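Side-chain contacts in putative ribose operon repressor (Burkholderia thailandensis, PDB 3EGC), which is probably a LacI-family transcriptional repressor that binds operator DNA under the control of a small ligand, perhaps ribose: residues 115-120 with 148-153; 16-21 with 25-30. All coordinates share one frame; numbering follows the deposited sequence.

Contact 1 (115-120 with 148-153); sequences TAVEYL and RAAMSA
The carboxylate of Glu-118 is the one flat group among the residues that touch here, and it stays at the margin: Glu-118 meets Ala-150 through its methylene, CG lying 3.8 Å from CB of Ala-150, and the carboxylate beyond it leads away from that methyl. Neither face of the carboxylate meets segment 148-153. Its OE2 has a long, weak ion pair with Arg-114, one turn back. The ring of Tyr-119 stands on another side of helix 109-122, edge-to-face with Phe-271.

The motif is helix-helix packing in an alpha/beta lobe of the type I periplasmic-binding-protein fold. Helices 109-122 and 138-153, joined through strand 128-131, run in broadly the same direction, and their short segments cross at -39° with the axes 8.6 Å apart at closest approach. That is fairly close for a helix pair, and the small residue at the crossing is what permits it: Ala-150 offers a single methyl, with Glu-118 as its nearest backbone neighbour across the gap (5.9 Å from CA to CA).

Around that methyl the contact is apolar. The CB of Val-117 points toward the other helix, and CG1, anti to the backbone nitrogen (chi1 166°), does the touching. Met-151 comes in from the neighbouring position on helix 138-153; its CG lies anti to the carbonyl carbon and the bend at chi2 (-60°) brings SD to Val-117, while the further bend at chi3 only places CE. The two side chains cross at about a right angle. Met-151 also packs on Ile-121 and Leu-156, extending the same buried layer. CG1 of Val-117 thus has two neighbours, CB of Ala-150 at 3.6 Å and, more loosely, SD of Met-151 at 4.1 Å.

Contact 2 (16-21 with 25-30); sequences SDIENV and EVASGV
Val-21 accepts the backbone hydrogen bond of Glu-25, N to O 3.0 Å and nearly straight at 162°, in the first turn of helix 21-36, directly after a type I beta turn from Asp-17 to Asn-20. The turn closes with Asn-20 N on Asp-17 O, and OD1 of Asp-17 adds a weak bond to Glu-19 N, giving an Asx turn within it. Asn-20 is the N-cap: its OD1 takes the backbone N of Phe-22.

Glu-25 runs alongside the carbonyl of Val-21 on its way to Thr-241. Its CG sits 3.4 Å from O of Val-21, and the extended chain beyond carries OE2 to 3.9 Å from CG1 of Val-21, a plain van der Waals contact. The other carboxylate oxygen, OE1, is hydrogen-bonded to the hydroxyl of Thr-241, which holds that end of the carboxylate; Arg-242 gives it a long, weak ion pair.

Further along, Ile-18 reaches from the turn to Ala-27, two residues beyond Glu-25. With CG1 anti to the backbone nitrogen (chi1 -164°) and a bend at chi2, its terminal CD1 rests 4.1 Å from CB of Ala-27, a methyl that points back at the loop. This is an apolar touch between a branch end and a methyl.

In the fold, the segment 16-21 carries the chain from strand 10-15 into helix 21-36, and a second subunit closes over it. Val-21 packs on Val-21 of that subunit, Ile-18 on its Ser-28, and Glu-19 forms a salt bridge to its Arg-242 and a hydrogen bond to its Ser-28. Within the chain, His-195, at the start of helix 195-208, meets the connection at Asn-20, and Thr-241, at the start of helix 241-257, meets helix 21-36 at Glu-25.

In the fold
Contact 2 comes first along the chain and is complete before contact 1 begins. Their centres lie 29 Å apart on opposite sides of the chain's centre, with the nearest atoms about 17 Å apart, so the two do not touch. Both belong to the LacI-type sugar-binding region, but to different lobes: 16-21 with 25-30 follows strand 10-15 in the first, and 115-120 with 148-153 pairs the two helices that flank strand 128-131 in sequence in the second. Contact 2 meets the other subunit of the assembly, whereas no other chain of it reaches contact 1. One therefore lies at the dimer interface, and the other is internal packing of a lobe.

Contact 1 (115-120 with 148-153)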
ATOM      1  N   THR A 115     -12.329 -12.892 -18.511  1.00 29.83           N
ATOM      2  CA  THR A 115     -12.872 -11.658 -19.029  1.00 30.98           C
ATOM      3  C   THR A 115     -11.735 -10.770 -19.562  1.00 31.92           C
ATOM      4  O   THR A 115     -11.849 -10.231 -20.643  1.00 30.78           O
ATOM      5  CB  THR A 115     -13.685 -10.872 -17.977  1.00 31.18           C
ATOM      6  OG1 THR A 115     -14.787 -11.654 -17.536  1.00 30.85           O
ATOM      7  CG2 THR A 115     -14.246  -9.520 -18.554  1.00 30.92           C
ATOM      8  N   ALA A 116     -10.623 -10.671 -18.814  1.00 31.95           N
ATOM      9  CA  ALA A 116      -9.524  -9.828 -19.259  1.00 32.56           C
ATOM     10  C   ALA A 116      -8.863 -10.365 -20.520  1.00 32.36           C
ATOM     11  O   ALA A 116      -8.504  -9.629 -21.436  1.00 31.46           O
ATOM     12  CB  ALA A 116      -8.540  -9.646 -18.162  1.00 32.76           C
ATOM     13  N   VAL A 117      -8.685 -11.676 -20.570  1.00 33.48           N
ATOM     14  CA  VAL A 117      -8.092 -12.275 -21.778  1.00 33.40           C
ATOM     15  C   VAL A 117      -9.023 -12.192 -22.998  1.00 33.33           C
ATOM     16  O   VAL A 117      -8.558 -12.048 -24.115  1.00 33.38           O
ATOM     17  CB  VAL A 117      -7.616 -13.690 -21.504  1.00 33.50           C
ATOM     18  CG1 VAL A 117      -7.303 -14.460 -22.821  1.00 33.52           C
ATOM     19  CG2 VAL A 117      -6.418 -13.655 -20.516  1.00 33.17           C
ATOM     20  N   GLU A 118     -10.327 -12.272 -22.776  1.00 34.10           N
ATOM     21  CA  GLU A 118     -11.302 -12.197 -23.869  1.00 36.07           C
ATOM     22  C   GLU A 118     -11.332 -10.825 -24.480  1.00 36.27           C
ATOM     23  O   GLU A 118     -11.597 -10.661 -25.683  1.00 37.06           O
ATOM     24  CB  GLU A 118     -12.700 -12.523 -23.374  1.00 36.27           C
ATOM     25  CG  GLU A 118     -12.862 -13.960 -22.939  1.00 38.95           C
ATOM     26  CD  GLU A 118     -14.318 -14.306 -22.645  1.00 44.02           C
ATOM     27  OE1 GLU A 118     -14.958 -13.563 -21.883  1.00 43.98           O
ATOM     28  OE2 GLU A 118     -14.815 -15.334 -23.168  1.00 49.51           O
ATOM     29  N   TYR A 119     -11.086  -9.837 -23.625  1.00 35.62           N
ATOM     30  CA  TYR A 119     -10.872  -8.511 -24.069  1.00 35.60           C
ATOM     31  C   TYR A 119      -9.652  -8.378 -24.986  1.00 35.99           C
ATOM     32  O   TYR A 119      -9.708  -7.663 -25.985  1.00 37.48           O
ATOM     33  CB  TYR A 119     -10.729  -7.595 -22.865  1.00 35.60           C
ATOM     34  CG  TYR A 119     -10.265  -6.196 -23.196  1.00 34.30           C
ATOM     35  CD1 TYR A 119     -11.167  -5.218 -23.482  1.00 35.59           C
ATOM     36  CD2 TYR A 119      -8.939  -5.892 -23.273  1.00 34.95           C
ATOM     37  CE1 TYR A 119     -10.761  -3.894 -23.765  1.00 35.33           C
ATOM     38  CE2 TYR A 119      -8.520  -4.611 -23.558  1.00 35.25           C
ATOM     39  CZ  TYR A 119      -9.442  -3.626 -23.787  1.00 35.12           C
ATOM     40  OH  TYR A 119      -9.030  -2.363 -24.097  1.00 38.49           O
ATOM     41  N   LEU A 120      -8.551  -9.031 -24.644  1.00 36.01           N
ATOM     42  CA  LEU A 120      -7.362  -9.024 -25.478  1.00 36.00           C
ATOM     43  C   LEU A 120      -7.600  -9.689 -26.833  1.00 36.40           C
ATOM     44  O   LEU A 120      -7.082  -9.256 -27.852  1.00 36.57           O
ATOM     45  CB  LEU A 120      -6.248  -9.709 -24.753  1.00 35.55           C
ATOM     46  CG  LEU A 120      -5.535  -8.904 -23.689  1.00 33.65           C
ATOM     47  CD1 LEU A 120      -4.569  -9.848 -23.004  1.00 32.93           C
ATOM     48  CD2 LEU A 120      -4.811  -7.731 -24.305  1.00 29.05           C
ATOM     49  N   ARG A 148      -6.702 -20.022 -19.790  1.00 36.17           N
ATOM     50  CA  ARG A 148      -6.788 -21.171 -20.685  1.00 37.06           C
ATOM     51  C   ARG A 148      -8.205 -21.336 -21.209  1.00 37.42           C
ATOM     52  O   ARG A 148      -8.403 -21.757 -22.372  1.00 37.81           O
ATOM     53  CB  ARG A 148      -6.337 -22.464 -20.014  1.00 36.73           C
ATOM     54  CG  ARG A 148      -4.845 -22.551 -19.696  1.00 38.60           C
ATOM     55  CD  ARG A 148      -4.526 -24.003 -19.209  1.00 42.30           C
ATOM     56  NE  ARG A 148      -3.166 -24.138 -18.679  1.00 44.99           N
ATOM     57  CZ  ARG A 148      -2.099 -24.412 -19.426  1.00 44.98           C
ATOM     58  NH1 ARG A 148      -2.224 -24.569 -20.762  1.00 43.58           N
ATOM     59  NH2 ARG A 148      -0.912 -24.490 -18.839  1.00 45.06           N
ATOM     60  N   ALA A 149      -9.184 -21.020 -20.365  1.00 37.12           N
ATOM     61  CA  ALA A 149     -10.558 -21.209 -20.743  1.00 36.61           C
ATOM     62  C   ALA A 149     -10.933 -20.191 -21.816  1.00 36.96           C
ATOM     63  O   ALA A 149     -11.712 -20.499 -22.710  1.00 37.48           O
ATOM     64  CB  ALA A 149     -11.486 -21.099 -19.529  1.00 36.31           C
ATOM     65  N   ALA A 150     -10.390 -18.985 -21.723  1.00 36.55           N
ATOM     66  CA  ALA A 150     -10.666 -17.943 -22.724  1.00 37.09           C
ATOM     67  C   ALA A 150     -10.023 -18.320 -24.061  1.00 37.18           C
ATOM     68  O   ALA A 150     -10.614 -18.210 -25.107  1.00 37.00           O
ATOM     69  CB  ALA A 150     -10.114 -16.561 -22.257  1.00 36.46           C
ATOM     70  N   MET A 151      -8.779 -18.737 -24.009  1.00 38.03           N
ATOM     71  CA  MET A 151      -8.060 -19.169 -25.189  1.00 38.94           C
ATOM     72  C   MET A 151      -8.770 -20.325 -25.864  1.00 40.13           C
ATOM     73  O   MET A 151      -8.987 -20.327 -27.073  1.00 40.20           O
ATOM     74  CB  MET A 151      -6.595 -19.514 -24.813  1.00 38.09           C
ATOM     75  CG  MET A 151      -5.785 -18.210 -24.408  1.00 34.94           C
ATOM     76  SD  MET A 151      -5.637 -16.891 -25.710  1.00 26.48           S
ATOM     77  CE  MET A 151      -4.213 -17.534 -26.588  1.00 34.51           C
ATOM     78  N   SER A 152      -9.170 -21.284 -25.046  1.00 41.24           N
ATOM     79  CA  SER A 152      -9.810 -22.495 -25.523  1.00 42.25           C
ATOM     80  C   SER A 152     -11.069 -22.122 -26.281  1.00 42.57           C
ATOM     81  O   SER A 152     -11.299 -22.576 -27.424  1.00 42.50           O
ATOM     82  CB  SER A 152     -10.169 -23.389 -24.324  1.00 42.15           C
ATOM     83  OG  SER A 152      -9.986 -24.751 -24.613  1.00 45.55           O
ATOM     84  N   ALA A 153     -11.879 -21.275 -25.653  1.00 42.76           N
ATOM     85  CA  ALA A 153     -13.194 -20.969 -26.169  1.00 43.28           C
ATOM     86  C   ALA A 153     -13.116 -20.253 -27.506  1.00 43.94           C
ATOM     87  O   ALA A 153     -14.065 -20.308 -28.308  1.00 44.16           O
ATOM     88  CB  ALA A 153     -13.975 -20.133 -25.186  1.00 42.98           C
TER

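Contact 2 (16-21 with 25-30)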
ATOM      1  N   SER A  16       0.237 -11.875   4.848  1.00 29.31           N
ATOM      2  CA  SER A  16       1.458 -12.296   4.211  1.00 29.60           C
ATOM      3  C   SER A  16       2.368 -11.132   3.701  1.00 31.46           C
ATOM      4  O   SER A  16       3.634 -11.297   3.614  1.00 32.29           O
ATOM      5  CB  SER A  16       1.135 -13.234   3.087  1.00 29.79           C
ATOM      6  OG  SER A  16       0.073 -12.718   2.276  1.00 29.41           O
ATOM      7  N   ASP A  17       1.770  -9.972   3.382  1.00 30.45           N
ATOM      8  CA  ASP A  17       2.592  -8.841   3.012  1.00 31.03           C
ATOM      9  C   ASP A  17       1.917  -7.460   3.139  1.00 30.63           C
ATOM     10  O   ASP A  17       1.382  -6.954   2.168  1.00 29.42           O
ATOM     11  CB  ASP A  17       3.174  -9.031   1.601  1.00 30.69           C
ATOM     12  CG  ASP A  17       4.126  -7.946   1.231  1.00 33.34           C
ATOM     13  OD1 ASP A  17       4.437  -7.073   2.092  1.00 36.01           O
ATOM     14  OD2 ASP A  17       4.556  -7.927   0.063  1.00 37.52           O
ATOM     15  N   ILE A  18       1.963  -6.871   4.339  1.00 30.42           N
ATOM     16  CA  ILE A  18       1.260  -5.605   4.579  1.00 30.51           C
ATOM     17  C   ILE A  18       1.737  -4.429   3.621  1.00 30.79           C
ATOM     18  O   ILE A  18       0.978  -3.493   3.316  1.00 29.58           O
ATOM     19  CB  ILE A  18       1.342  -5.201   6.061  1.00 30.49           C
ATOM     20  CG1 ILE A  18       0.292  -4.122   6.386  1.00 30.66           C
ATOM     21  CG2 ILE A  18       2.788  -4.722   6.415  1.00 29.56           C
ATOM     22  CD1 ILE A  18      -1.108  -4.649   6.264  1.00 33.28           C
ATOM     23  N   GLU A  19       2.979  -4.521   3.120  1.00 30.44           N
ATOM     24  CA  GLU A  19       3.559  -3.465   2.261  1.00 30.71           C
ATOM     25  C   GLU A  19       2.945  -3.487   0.842  1.00 30.95           C
ATOM     26  O   GLU A  19       3.089  -2.547   0.073  1.00 30.62           O
ATOM     27  CB  GLU A  19       5.069  -3.622   2.180  1.00 31.33           C
ATOM     28  CG  GLU A  19       5.815  -3.580   3.541  1.00 32.95           C
ATOM     29  CD  GLU A  19       7.289  -3.979   3.395  1.00 37.91           C
ATOM     30  OE1 GLU A  19       7.701  -4.190   2.227  1.00 38.78           O
ATOM     31  OE2 GLU A  19       8.032  -4.119   4.417  1.00 39.47           O
ATOM     32  N   ASN A  20       2.290  -4.601   0.510  1.00 30.52           N
ATOM     33  CA  ASN A  20       1.579  -4.777  -0.744  1.00 30.12           C
ATOM     34  C   ASN A  20       0.176  -4.174  -0.481  1.00 30.16           C
ATOM     35  O   ASN A  20      -0.524  -4.468   0.503  1.00 29.63           O
ATOM     36  CB  ASN A  20       1.528  -6.246  -1.121  1.00 29.33           C
ATOM     37  CG  ASN A  20       0.727  -6.528  -2.446  1.00 29.46           C
ATOM     38  OD1 ASN A  20      -0.098  -5.770  -2.848  1.00 28.57           O
ATOM     39  ND2 ASN A  20       1.048  -7.645  -3.113  1.00 27.68           N
ATOM     40  N   VAL A  21      -0.168  -3.281  -1.369  1.00 29.72           N
ATOM     41  CA  VAL A  21      -1.315  -2.457  -1.249  1.00 30.43           C
ATOM     42  C   VAL A  21      -2.588  -3.307  -1.210  1.00 29.16           C
ATOM     43  O   VAL A  21      -3.577  -2.908  -0.600  1.00 29.01           O
ATOM     44  CB  VAL A  21      -1.297  -1.418  -2.424  1.00 30.77           C
ATOM     45  CG1 VAL A  21      -2.587  -1.431  -3.159  1.00 34.08           C
ATOM     46  CG2 VAL A  21      -1.081  -0.080  -1.897  1.00 33.10           C
ATOM     47  N   GLU A  25      -5.236  -2.688   1.943  1.00 25.83           N
ATOM     48  CA  GLU A  25      -6.668  -2.393   1.730  1.00 27.07           C
ATOM     49  C   GLU A  25      -7.597  -3.495   2.342  1.00 26.83           C
ATOM     50  O   GLU A  25      -8.675  -3.184   2.805  1.00 26.53           O
ATOM     51  CB  GLU A  25      -6.969  -2.230   0.244  1.00 27.61           C
ATOM     52  CG  GLU A  25      -6.338  -1.009  -0.455  1.00 28.93           C
ATOM     53  CD  GLU A  25      -6.641  -1.020  -1.975  1.00 33.76           C
ATOM     54  OE1 GLU A  25      -7.339  -1.927  -2.507  1.00 34.55           O
ATOM     55  OE2 GLU A  25      -6.251  -0.095  -2.679  1.00 35.83           O
ATOM     56  N   VAL A  26      -7.168  -4.761   2.339  1.00 26.52           N
ATOM     57  CA  VAL A  26      -7.938  -5.825   3.043  1.00 26.01           C
ATOM     58  C   VAL A  26      -7.940  -5.575   4.573  1.00 26.88           C
ATOM     59  O   VAL A  26      -8.965  -5.726   5.243  1.00 25.96           O
ATOM     60  CB  VAL A  26      -7.327  -7.254   2.815  1.00 26.79           C
ATOM     61  CG1 VAL A  26      -7.934  -8.258   3.803  1.00 23.45           C
ATOM     62  CG2 VAL A  26      -7.530  -7.735   1.288  1.00 25.31           C
ATOM     63  N   ALA A  27      -6.762  -5.187   5.099  1.00 26.09           N
ATOM     64  CA  ALA A  27      -6.607  -4.890   6.504  1.00 26.07           C
ATOM     65  C   ALA A  27      -7.532  -3.723   6.925  1.00 26.17           C
ATOM     66  O   ALA A  27      -8.138  -3.769   8.029  1.00 25.40           O
ATOM     67  CB  ALA A  27      -5.136  -4.513   6.802  1.00 25.23           C
ATOM     68  N   SER A  28      -7.570  -2.693   6.074  1.00 24.73           N
ATOM     69  CA  SER A  28      -8.472  -1.529   6.233  1.00 26.27           C
ATOM     70  C   SER A  28      -9.951  -2.003   6.375  1.00 25.08           C
ATOM     71  O   SER A  28     -10.621  -1.642   7.312  1.00 25.85           O
ATOM     72  CB  SER A  28      -8.333  -0.610   5.003  1.00 24.35           C
ATOM     73  OG  SER A  28      -9.234   0.399   5.095  1.00 27.52           O
ATOM     74  N   GLY A  29     -10.415  -2.853   5.470  1.00 24.89           N
ATOM     75  CA  GLY A  29     -11.787  -3.420   5.549  1.00 25.67           C
ATOM     76  C   GLY A  29     -12.038  -4.231   6.824  1.00 26.06           C
ATOM     77  O   GLY A  29     -13.151  -4.127   7.466  1.00 25.59           O
ATOM     78  N   VAL A  30     -11.039  -5.051   7.198  1.00 25.53           N
ATOM     79  CA  VAL A  30     -11.108  -5.822   8.434  1.00 26.81           C
ATOM     80  C   VAL A  30     -11.211  -4.887   9.708  1.00 28.10           C
ATOM     81  O   VAL A  30     -12.055  -5.084  10.576  1.00 27.55           O
ATOM     82  CB  VAL A  30      -9.837  -6.649   8.641  1.00 27.16           C
ATOM     83  CG1 VAL A  30      -9.804  -7.146  10.051  1.00 24.96           C
ATOM     84  CG2 VAL A  30      -9.704  -7.750   7.639  1.00 24.33           C
TER